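Local atomic coordinates of DNA-binding protein (Silicibacter pomeroyi, PDB entry 3EUS), a protein that probably binds DNA through a helix-turn-helix domain of the XRE/Cro family and forms a two-chain assembly in the crystal. Residues I57-W62 / S73-T78; D32-L37 / S42-V47; Y14-L19 / E48-R53. All coordinates share one frame; numbering follows the deposited sequence.

Interaction 1: residues I57-W62 / S73-T78; sequences IEFAKW and SEIVAT
F59 reaches out from helix 56-65 and meets helix 72-81 with the far end of its ring. CE2 comes within 4.1 Å of V76 CG2, and the neighbouring ring atom CZ lies 4.2 Å from I75 CG2. Both methyls approach the ring at a slant. F59 CB is directed toward helix 72-81 and CG stands anti to the backbone N (chi1 170°), an arrangement that leaves the CE2/CZ end facing I75 and V76. On V76 the touching branch is CG2, the methyl beside the backbone N, and the two side chains run obliquely to one another. The backbones stay well apart, with F59 CA 10.8 Å from V76 CA, so the ring bridges about half of the distance and the methyls meet it from the other side.

Here helix 72-81, the last of the chain's five helices, packs against helix 56-65 of an all-helical domain of the XRE/Cro helix-turn-helix family. L15 and L19 of helix 10-25 also lie against F59, making the ring part of an apolar core shared by three helices. V56 of the second subunit packs on F59 as well, and A60 of that subunit on V76. Within helix 72-81, T78 OG1 donates to E74 O at 2.7 Å. That carbonyl also accepts from T78 N, the two donors arriving from opposite faces of its plane.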
loop_
_atom_site.group_PDB
_atom_site.type_symbol
_atom_site.label_atom_id
_atom_site.label_comp_id
_atom_site.label_asym_id
_atom_site.label_seq_id
_atom_site.Cartn_x
_atom_site.Cartn_y
_atom_site.Cartn_z
ATOM N N ILE A 57 2.447 -2.394 -4.702
ATOM C CA ILE A 57 2.892 -3.640 -5.269
ATOM C C ILE A 57 4.082 -4.131 -4.408
ATOM O O ILE A 57 4.152 -5.338 -4.057
ATOM C CB ILE A 57 3.308 -3.492 -6.757
ATOM C CG1 ILE A 57 2.113 -3.305 -7.715
ATOM C CG2 ILE A 57 4.075 -4.704 -7.188
ATOM C CD1 ILE A 57 0.849 -2.949 -7.129
ATOM N N GLU A 58 4.972 -3.200 -4.035
ATOM C CA GLU A 58 6.134 -3.520 -3.174
ATOM C C GLU A 58 5.585 -3.997 -1.800
ATOM O O GLU A 58 6.104 -4.943 -1.223
ATOM C CB GLU A 58 7.051 -2.312 -3.027
ATOM C CG GLU A 58 7.739 -1.912 -4.326
ATOM C CD GLU A 58 8.423 -0.542 -4.296
ATOM O OE1 GLU A 58 8.054 0.298 -3.494
ATOM O OE2 GLU A 58 9.394 -0.324 -5.059
ATOM N N PHE A 59 4.539 -3.346 -1.278
ATOM C CA PHE A 59 3.927 -3.765 -0.023
ATOM C C PHE A 59 3.404 -5.183 -0.116
ATOM O O PHE A 59 3.585 -5.992 0.806
ATOM C CB PHE A 59 2.829 -2.745 0.339
ATOM C CG PHE A 59 1.961 -3.133 1.459
ATOM C CD1 PHE A 59 2.440 -3.109 2.765
ATOM C CD2 PHE A 59 0.589 -3.388 1.268
ATOM C CE1 PHE A 59 1.632 -3.395 3.810
ATOM C CE2 PHE A 59 -0.251 -3.734 2.381
ATOM C CZ PHE A 59 0.289 -3.737 3.651
ATOM N N ALA A 60 2.637 -5.477 -1.163
ATOM C CA ALA A 60 2.126 -6.823 -1.370
ATOM C C ALA A 60 3.265 -7.831 -1.338
ATOM O O ALA A 60 3.154 -8.883 -0.684
ATOM C CB ALA A 60 1.288 -6.883 -2.740
ATOM N N LYS A 61 4.356 -7.560 -2.064
ATOM C CA LYS A 61 5.424 -8.524 -2.131
ATOM C C LYS A 61 6.121 -8.708 -0.761
ATOM O O LYS A 61 6.514 -9.808 -0.383
ATOM C CB LYS A 61 6.426 -8.109 -3.200
ATOM C CG LYS A 61 5.876 -8.241 -4.690
ATOM C CD LYS A 61 6.857 -7.598 -5.651
ATOM C CE LYS A 61 6.426 -7.739 -7.141
ATOM N NZ LYS A 61 7.436 -7.216 -8.137
ATOM N N TRP A 62 6.322 -7.618 -0.077
ATOM C CA TRP A 62 6.976 -7.613 1.287
ATOM C C TRP A 62 6.116 -8.467 2.224
ATOM O O TRP A 62 6.605 -9.337 2.934
ATOM C CB TRP A 62 7.009 -6.181 1.812
ATOM C CG TRP A 62 7.695 -5.934 3.143
ATOM C CD1 TRP A 62 7.267 -6.324 4.379
ATOM C CD2 TRP A 62 8.823 -5.094 3.362
ATOM N NE1 TRP A 62 8.100 -5.822 5.357
ATOM C CE2 TRP A 62 9.070 -5.070 4.763
ATOM C CE3 TRP A 62 9.675 -4.388 2.524
ATOM C CZ2 TRP A 62 10.136 -4.375 5.317
ATOM C CZ3 TRP A 62 10.700 -3.673 3.079
ATOM C CH2 TRP A 62 10.927 -3.676 4.481
ATOM N N SER A 73 -5.324 -6.754 5.833
ATOM C CA SER A 73 -6.587 -6.027 5.990
ATOM C C SER A 73 -6.530 -5.130 7.251
ATOM O O SER A 73 -6.954 -3.986 7.240
ATOM C CB SER A 73 -7.763 -7.017 6.018
ATOM O OG SER A 73 -8.926 -6.317 6.221
ATOM N N GLU A 74 -6.008 -5.670 8.337
ATOM C CA GLU A 74 -5.875 -4.941 9.594
ATOM C C GLU A 74 -4.956 -3.724 9.459
ATOM O O GLU A 74 -5.306 -2.674 9.929
ATOM C CB GLU A 74 -5.311 -5.869 10.621
ATOM C CG GLU A 74 -5.209 -5.396 12.087
ATOM C CD GLU A 74 -4.459 -6.476 12.921
ATOM O OE1 GLU A 74 -3.204 -6.401 13.079
ATOM O OE2 GLU A 74 -5.118 -7.431 13.374
ATOM N N ILE A 75 -3.794 -3.922 8.861
ATOM C CA ILE A 75 -2.808 -2.823 8.624
ATOM C C ILE A 75 -3.475 -1.658 7.840
ATOM O O ILE A 75 -3.478 -0.507 8.284
ATOM C CB ILE A 75 -1.581 -3.352 7.909
ATOM C CG1 ILE A 75 -0.825 -4.359 8.829
ATOM C CG2 ILE A 75 -0.663 -2.155 7.446
ATOM C CD1 ILE A 75 0.271 -5.137 8.140
ATOM N N VAL A 76 -4.129 -2.001 6.734
ATOM C CA VAL A 76 -4.688 -1.011 5.823
ATOM C C VAL A 76 -5.898 -0.320 6.461
ATOM O O VAL A 76 -6.007 0.897 6.422
ATOM C CB VAL A 76 -5.049 -1.680 4.458
ATOM C CG1 VAL A 76 -5.922 -0.713 3.572
ATOM C CG2 VAL A 76 -3.845 -2.254 3.728
ATOM N N ALA A 77 -6.765 -1.075 7.158
ATOM C CA ALA A 77 -7.899 -0.466 7.843
ATOM C C ALA A 77 -7.442 0.477 8.955
ATOM O O ALA A 77 -8.070 1.509 9.184
ATOM C CB ALA A 77 -8.849 -1.569 8.455
ATOM N N THR A 78 -6.398 0.069 9.684
ATOM C CA THR A 78 -5.879 0.896 10.803
ATOM C C THR A 78 -5.309 2.198 10.249
ATOM O O THR A 78 -5.589 3.313 10.791
ATOM C CB THR A 78 -4.862 0.093 11.665
ATOM O OG1 THR A 78 -5.505 -1.083 12.148
ATOM C CG2 THR A 78 -4.406 0.882 12.899
#

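Interaction 2: residues D32-L37 / S42-V47; sequences DLAERL and SFVAKV
V44 buries more surface in this contact than any other residue, and one methyl does the work. Its CG2 sits against A34, 3.8 Å from A34 CB and 3.7 Å from A34 N, so it presses on the backbone of helix 30-36 as well as on the alanine methyl. The same methyl lies 4.1 Å from L33 CG, with the leucine branch CD2 only slightly farther off. With CG1 anti to the backbone N (chi1 174°), CG2 is the branch turned to the facing helix. The small side chain at A34 lets the backbones come close, and A34 CA is 6.0 Å from V44 CA.

L37 and F43 close the other end of the contact. L37 CD1 reaches the ring at its edge, near the ring plane, 4.0 Å from F43 CE2, and the two side chains cross at about a right angle. One face of the F43 ring is taken by V47 CG2, 3.9 Å above the plane and displaced toward the rim.

Helices 30-36 and 41-48 are the paired helices of the helix-turn-helix motif; in this family the second is the recognition helix, which probably enters the DNA major groove. W62 of helix 56-65 packs on both L33 and V44, joining the pair to that helix. No hydrogen bond or salt bridge links the two segments, and the contact between them rests on shape and apolar burial rather than on directed bonds.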
loop_
_atom_site.group_PDB
_atom_site.type_symbol
_atom_site.label_atom_id
_atom_site.label_comp_id
_atom_site.label_asym_id
_atom_site.label_seq_id
_atom_site.Cartn_x
_atom_site.Cartn_y
_atom_site.Cartn_z
ATOM N N ASP A 32 17.822 -11.285 4.869
ATOM C CA ASP A 32 17.012 -12.470 4.529
ATOM C C ASP A 32 15.774 -12.044 3.739
ATOM O O ASP A 32 15.427 -12.646 2.712
ATOM C CB ASP A 32 16.518 -13.157 5.803
ATOM C CG ASP A 32 17.593 -13.933 6.558
ATOM O OD1 ASP A 32 18.607 -14.385 5.951
ATOM O OD2 ASP A 32 17.342 -14.148 7.782
ATOM N N LEU A 33 15.133 -10.976 4.224
ATOM C CA LEU A 33 13.940 -10.455 3.599
ATOM C C LEU A 33 14.308 -9.852 2.242
ATOM O O LEU A 33 13.604 -10.103 1.251
ATOM C CB LEU A 33 13.184 -9.445 4.487
ATOM C CG LEU A 33 11.957 -8.812 3.818
ATOM C CD1 LEU A 33 10.941 -9.882 3.227
ATOM C CD2 LEU A 33 11.234 -7.719 4.695
ATOM N N ALA A 34 15.387 -9.068 2.187
ATOM C CA ALA A 34 15.787 -8.448 0.925
ATOM C C ALA A 34 16.079 -9.535 -0.129
ATOM O O ALA A 34 15.695 -9.394 -1.281
ATOM C CB ALA A 34 16.975 -7.519 1.092
ATOM N N GLU A 35 16.693 -10.620 0.300
ATOM C CA GLU A 35 17.053 -11.717 -0.622
ATOM C C GLU A 35 15.751 -12.273 -1.219
ATOM O O GLU A 35 15.630 -12.470 -2.451
ATOM C CB GLU A 35 17.803 -12.836 0.133
ATOM C CG GLU A 35 19.310 -12.672 0.250
ATOM C CD GLU A 35 20.088 -12.958 -1.020
ATOM O OE1 GLU A 35 19.932 -14.034 -1.650
ATOM O OE2 GLU A 35 20.917 -12.096 -1.371
ATOM N N ARG A 36 14.739 -12.442 -0.367
ATOM C CA ARG A 36 13.445 -12.959 -0.826
ATOM C C ARG A 36 12.745 -12.001 -1.775
ATOM O O ARG A 36 11.971 -12.449 -2.624
ATOM C CB ARG A 36 12.499 -13.280 0.310
ATOM C CG ARG A 36 12.925 -14.420 1.195
ATOM C CD ARG A 36 11.881 -14.615 2.281
ATOM N NE ARG A 36 12.176 -15.789 3.081
ATOM C CZ ARG A 36 11.335 -16.331 3.959
ATOM N NH1 ARG A 36 10.128 -15.804 4.179
ATOM N NH2 ARG A 36 11.699 -17.430 4.612
ATOM N N LEU A 37 13.048 -10.704 -1.653
ATOM C CA LEU A 37 12.450 -9.699 -2.503
ATOM C C LEU A 37 13.339 -9.352 -3.692
ATOM O O LEU A 37 12.947 -8.459 -4.450
ATOM C CB LEU A 37 12.183 -8.431 -1.706
ATOM C CG LEU A 37 11.187 -8.562 -0.573
ATOM C CD1 LEU A 37 11.143 -7.199 0.219
ATOM C CD2 LEU A 37 9.827 -8.965 -1.117
ATOM N N SER A 42 19.889 -2.803 1.865
ATOM C CA SER A 42 19.593 -1.364 2.024
ATOM C C SER A 42 18.154 -0.992 1.708
ATOM O O SER A 42 17.609 -0.075 2.314
ATOM C CB SER A 42 20.565 -0.508 1.180
ATOM O OG SER A 42 20.314 -0.621 -0.218
ATOM N N PHE A 43 17.506 -1.731 0.808
ATOM C CA PHE A 43 16.099 -1.508 0.531
ATOM C C PHE A 43 15.225 -1.713 1.754
ATOM O O PHE A 43 14.427 -0.829 2.095
ATOM C CB PHE A 43 15.619 -2.403 -0.636
ATOM C CG PHE A 43 14.126 -2.375 -0.859
ATOM C CD1 PHE A 43 13.536 -1.347 -1.571
ATOM C CD2 PHE A 43 13.321 -3.390 -0.386
ATOM C CE1 PHE A 43 12.167 -1.334 -1.804
ATOM C CE2 PHE A 43 11.927 -3.388 -0.622
ATOM C CZ PHE A 43 11.344 -2.361 -1.303
ATOM N N VAL A 44 15.417 -2.850 2.424
ATOM C CA VAL A 44 14.692 -3.181 3.634
ATOM C C VAL A 44 15.014 -2.178 4.756
ATOM O O VAL A 44 14.084 -1.645 5.365
ATOM C CB VAL A 44 14.941 -4.611 4.073
ATOM C CG1 VAL A 44 14.272 -4.925 5.474
ATOM C CG2 VAL A 44 14.389 -5.567 2.984
ATOM N N ALA A 45 16.290 -1.915 4.991
ATOM C CA ALA A 45 16.665 -0.936 6.039
ATOM C C ALA A 45 16.033 0.431 5.768
ATOM O O ALA A 45 15.485 1.076 6.690
ATOM C CB ALA A 45 18.191 -0.790 6.156
ATOM N N LYS A 46 16.109 0.878 4.529
ATOM C CA LYS A 46 15.602 2.185 4.174
ATOM C C LYS A 46 14.095 2.281 4.288
ATOM O O LYS A 46 13.565 3.282 4.802
ATOM C CB LYS A 46 16.060 2.625 2.794
ATOM C CG LYS A 46 17.503 3.074 2.783
ATOM C CD LYS A 46 17.996 3.345 1.357
ATOM C CE LYS A 46 19.360 4.020 1.364
ATOM N NZ LYS A 46 19.677 4.653 0.073
ATOM N N VAL A 47 13.375 1.258 3.830
ATOM C CA VAL A 47 11.940 1.292 3.990
ATOM C C VAL A 47 11.533 1.371 5.473
ATOM O O VAL A 47 10.620 2.121 5.846
ATOM C CB VAL A 47 11.305 0.062 3.277
ATOM C CG1 VAL A 47 9.872 -0.191 3.756
ATOM C CG2 VAL A 47 11.389 0.241 1.718
#

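Interaction 3: residues Y14-L19 / E48-R53; sequences YLCQRL and ETRERR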
loop_
_atom_site.group_PDB
_atom_site.type_symbol
_atom_site.label_atom_id
_atom_site.label_comp_id
_atom_site.label_asym_id
_atom_site.label_seq_id
_atom_site.Cartn_x
_atom_site.Cartn_y
_atom_site.Cartn_z
ATOM N N TYR A 14 3.450 4.199 11.678
ATOM C CA TYR A 14 2.712 2.924 11.922
ATOM C C TYR A 14 2.988 1.874 10.850
ATOM O O TYR A 14 3.246 0.726 11.151
ATOM C CB TYR A 14 1.223 3.197 12.028
ATOM C CG TYR A 14 0.381 1.971 12.118
ATOM C CD1 TYR A 14 0.287 1.257 13.311
ATOM C CD2 TYR A 14 -0.322 1.518 11.033
ATOM C CE1 TYR A 14 -0.478 0.125 13.397
ATOM C CE2 TYR A 14 -1.059 0.386 11.108
ATOM C CZ TYR A 14 -1.153 -0.289 12.290
ATOM O OH TYR A 14 -1.907 -1.422 12.367
ATOM N N LEU A 15 2.918 2.248 9.586
ATOM C CA LEU A 15 3.107 1.309 8.509
ATOM C C LEU A 15 4.498 0.694 8.672
ATOM O O LEU A 15 4.682 -0.528 8.599
ATOM C CB LEU A 15 3.003 2.012 7.169
ATOM C CG LEU A 15 3.417 1.197 5.956
ATOM C CD1 LEU A 15 2.626 -0.155 5.833
ATOM C CD2 LEU A 15 3.246 2.039 4.668
ATOM N N CYS A 16 5.461 1.551 8.995
ATOM C CA CYS A 16 6.827 1.096 9.072
ATOM C C CYS A 16 6.992 0.144 10.208
ATOM O O CYS A 16 7.727 -0.833 10.068
ATOM C CB CYS A 16 7.771 2.260 9.168
ATOM S SG CYS A 16 7.941 2.944 7.477
ATOM N N GLN A 17 6.334 0.432 11.328
ATOM C CA GLN A 17 6.349 -0.471 12.454
ATOM C C GLN A 17 5.808 -1.848 12.038
ATOM O O GLN A 17 6.362 -2.896 12.397
ATOM C CB GLN A 17 5.529 0.160 13.632
ATOM C CG GLN A 17 5.218 -0.750 14.744
ATOM C CD GLN A 17 6.416 -1.385 15.380
ATOM O OE1 GLN A 17 6.310 -2.494 15.964
ATOM N NE2 GLN A 17 7.553 -0.688 15.348
ATOM N N ARG A 18 4.683 -1.852 11.354
ATOM C CA ARG A 18 4.073 -3.122 10.892
ATOM C C ARG A 18 4.933 -3.840 9.872
ATOM O O ARG A 18 4.980 -5.079 9.906
ATOM C CB ARG A 18 2.671 -2.924 10.293
ATOM C CG ARG A 18 1.616 -2.432 11.229
ATOM C CD ARG A 18 1.532 -3.279 12.563
ATOM N NE ARG A 18 1.105 -4.645 12.250
ATOM C CZ ARG A 18 -0.159 -5.093 12.323
ATOM N NH1 ARG A 18 -1.151 -4.281 12.648
ATOM N NH2 ARG A 18 -0.416 -6.375 12.095
ATOM N N LEU A 19 5.615 -3.111 8.996
ATOM C CA LEU A 19 6.508 -3.770 8.009
ATOM C C LEU A 19 7.622 -4.483 8.743
ATOM O O LEU A 19 7.949 -5.671 8.491
ATOM C CB LEU A 19 7.053 -2.753 7.072
ATOM C CG LEU A 19 6.072 -2.246 6.025
ATOM C CD1 LEU A 19 6.751 -1.107 5.259
ATOM C CD2 LEU A 19 5.663 -3.398 5.137
ATOM N N GLU A 48 12.146 0.545 6.301
ATOM C CA GLU A 48 11.819 0.486 7.730
ATOM C C GLU A 48 12.087 1.762 8.541
ATOM O O GLU A 48 11.392 2.033 9.547
ATOM C CB GLU A 48 12.526 -0.715 8.360
ATOM C CG GLU A 48 11.957 -2.049 7.754
ATOM C CD GLU A 48 12.462 -3.280 8.475
ATOM O OE1 GLU A 48 13.409 -3.131 9.248
ATOM O OE2 GLU A 48 11.922 -4.400 8.298
ATOM N N THR A 49 13.089 2.520 8.124
ATOM C CA THR A 49 13.478 3.740 8.796
ATOM C C THR A 49 13.008 4.992 8.042
ATOM O O THR A 49 13.502 6.093 8.291
ATOM C CB THR A 49 14.984 3.727 9.011
ATOM O OG1 THR A 49 15.669 3.658 7.758
ATOM C CG2 THR A 49 15.354 2.512 9.832
ATOM N N ARG A 50 12.060 4.806 7.117
ATOM C CA ARG A 50 11.321 5.884 6.477
ATOM C C ARG A 50 12.276 6.712 5.594
ATOM O O ARG A 50 12.196 7.946 5.512
ATOM C CB ARG A 50 10.620 6.729 7.560
ATOM C CG ARG A 50 9.602 5.880 8.353
ATOM C CD ARG A 50 9.061 6.488 9.605
ATOM N NE ARG A 50 10.079 6.874 10.539
ATOM C CZ ARG A 50 10.528 8.103 10.716
ATOM N NH1 ARG A 50 9.957 9.126 10.075
ATOM N NH2 ARG A 50 11.519 8.309 11.562
ATOM N N GLU A 51 13.245 6.008 5.033
ATOM C CA GLU A 51 14.241 6.562 4.119
ATOM C C GLU A 51 13.929 6.233 2.645
ATOM O O GLU A 51 14.580 6.790 1.739
ATOM C CB GLU A 51 15.613 6.034 4.486
ATOM C CG GLU A 51 16.312 6.886 5.570
ATOM C CD GLU A 51 17.607 6.290 6.037
ATOM O OE1 GLU A 51 18.303 5.680 5.210
ATOM O OE2 GLU A 51 17.954 6.440 7.227
ATOM N N ARG A 52 12.997 5.295 2.438
ATOM C CA ARG A 52 12.429 4.996 1.118
ATOM C C ARG A 52 10.943 4.736 1.215
ATOM O O ARG A 52 10.468 4.073 2.126
ATOM C CB ARG A 52 13.116 3.785 0.498
ATOM C CG ARG A 52 12.662 3.567 -0.974
ATOM C CD ARG A 52 13.166 2.299 -1.498
ATOM N NE ARG A 52 12.787 2.043 -2.899
ATOM C CZ ARG A 52 11.569 1.690 -3.342
ATOM N NH1 ARG A 52 10.492 1.611 -2.545
ATOM N NH2 ARG A 52 11.418 1.422 -4.645
ATOM N N ARG A 53 10.210 5.275 0.248
ATOM C CA ARG A 53 8.784 5.112 0.131
ATOM C C ARG A 53 8.426 3.703 -0.423
ATOM O O ARG A 53 9.222 3.102 -1.144
ATOM C CB ARG A 53 8.298 6.200 -0.812
ATOM C CG ARG A 53 6.808 6.515 -0.782
ATOM C CD ARG A 53 6.317 7.083 -2.162
ATOM N NE ARG A 53 6.504 6.076 -3.227
ATOM C CZ ARG A 53 5.663 5.797 -4.229
ATOM N NH1 ARG A 53 4.517 6.459 -4.409
ATOM N NH2 ARG A 53 6.008 4.840 -5.084
#
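With its SG anti to the carbonyl carbon (chi1 -78°), C16 turns its sulfur toward the turn that follows helix 41-48; R50, whose CG takes the corresponding place beside its backbone N (chi1 -62°), brings its CG methylene to meet it. SG lies 3.5 Å from R50 CG, while C16 CB rests 3.6 Å from E48 O. The cysteine thus rests on a surface made by the E48 carbonyl and the R50 CG side by side. The backbones are close here too, with C16 CA 5.2 Å from E48 CA.

R50 has positive phi, as the C-prime residue of a Schellman motif in which E51 N pairs with K46 O and R50 N with V47 O to finish the helix. Farther out the R50 chain bends at chi3, and its NH1 bonds to L7 O.

The E48 chain runs extended beyond CG toward the backbone of L19, with OE2 4.2 Å from L19 O. Its carboxylate is held by other residues: OE2 forms a salt bridge with R23 NE, and OE1 accepts from Q30 NE2. On the far flank of helix 10-25, R18 CG lies 3.6 Å above one face of the Y14 ring, and R18 NH1 gives Y14 OH a bond of 3.0 Å, bent to 136°.

The contact seats the end of helix 41-48 on the middle of helix 10-25. Helix 56-65 flanks it through W62, which donates to L19 O and packs on E48, while helix 72-81 lies against Y14 and R18.

Overall arrangement
All three contacts are buried and none has a hydrogen bond across its own segments. Interaction 2 and interaction 3 share helix 41-48, the first gripping its side and the second its end, and interaction 2 is nested in the chain loop that interaction 3 closes. Interaction 1 follows later in sequence, and its centre lies on the opposite side of the chain's centre from interaction 2. W62 helps bridge these two by packing on V47. Interactions 1 and 2 are apolar in their side-chain contacts; interaction 3 mixes sulfur, carbonyl and an arginine methylene. Salt bridges E58-R52 and E74-R18 tie interactions 1 and 3, which both also touch the second subunit.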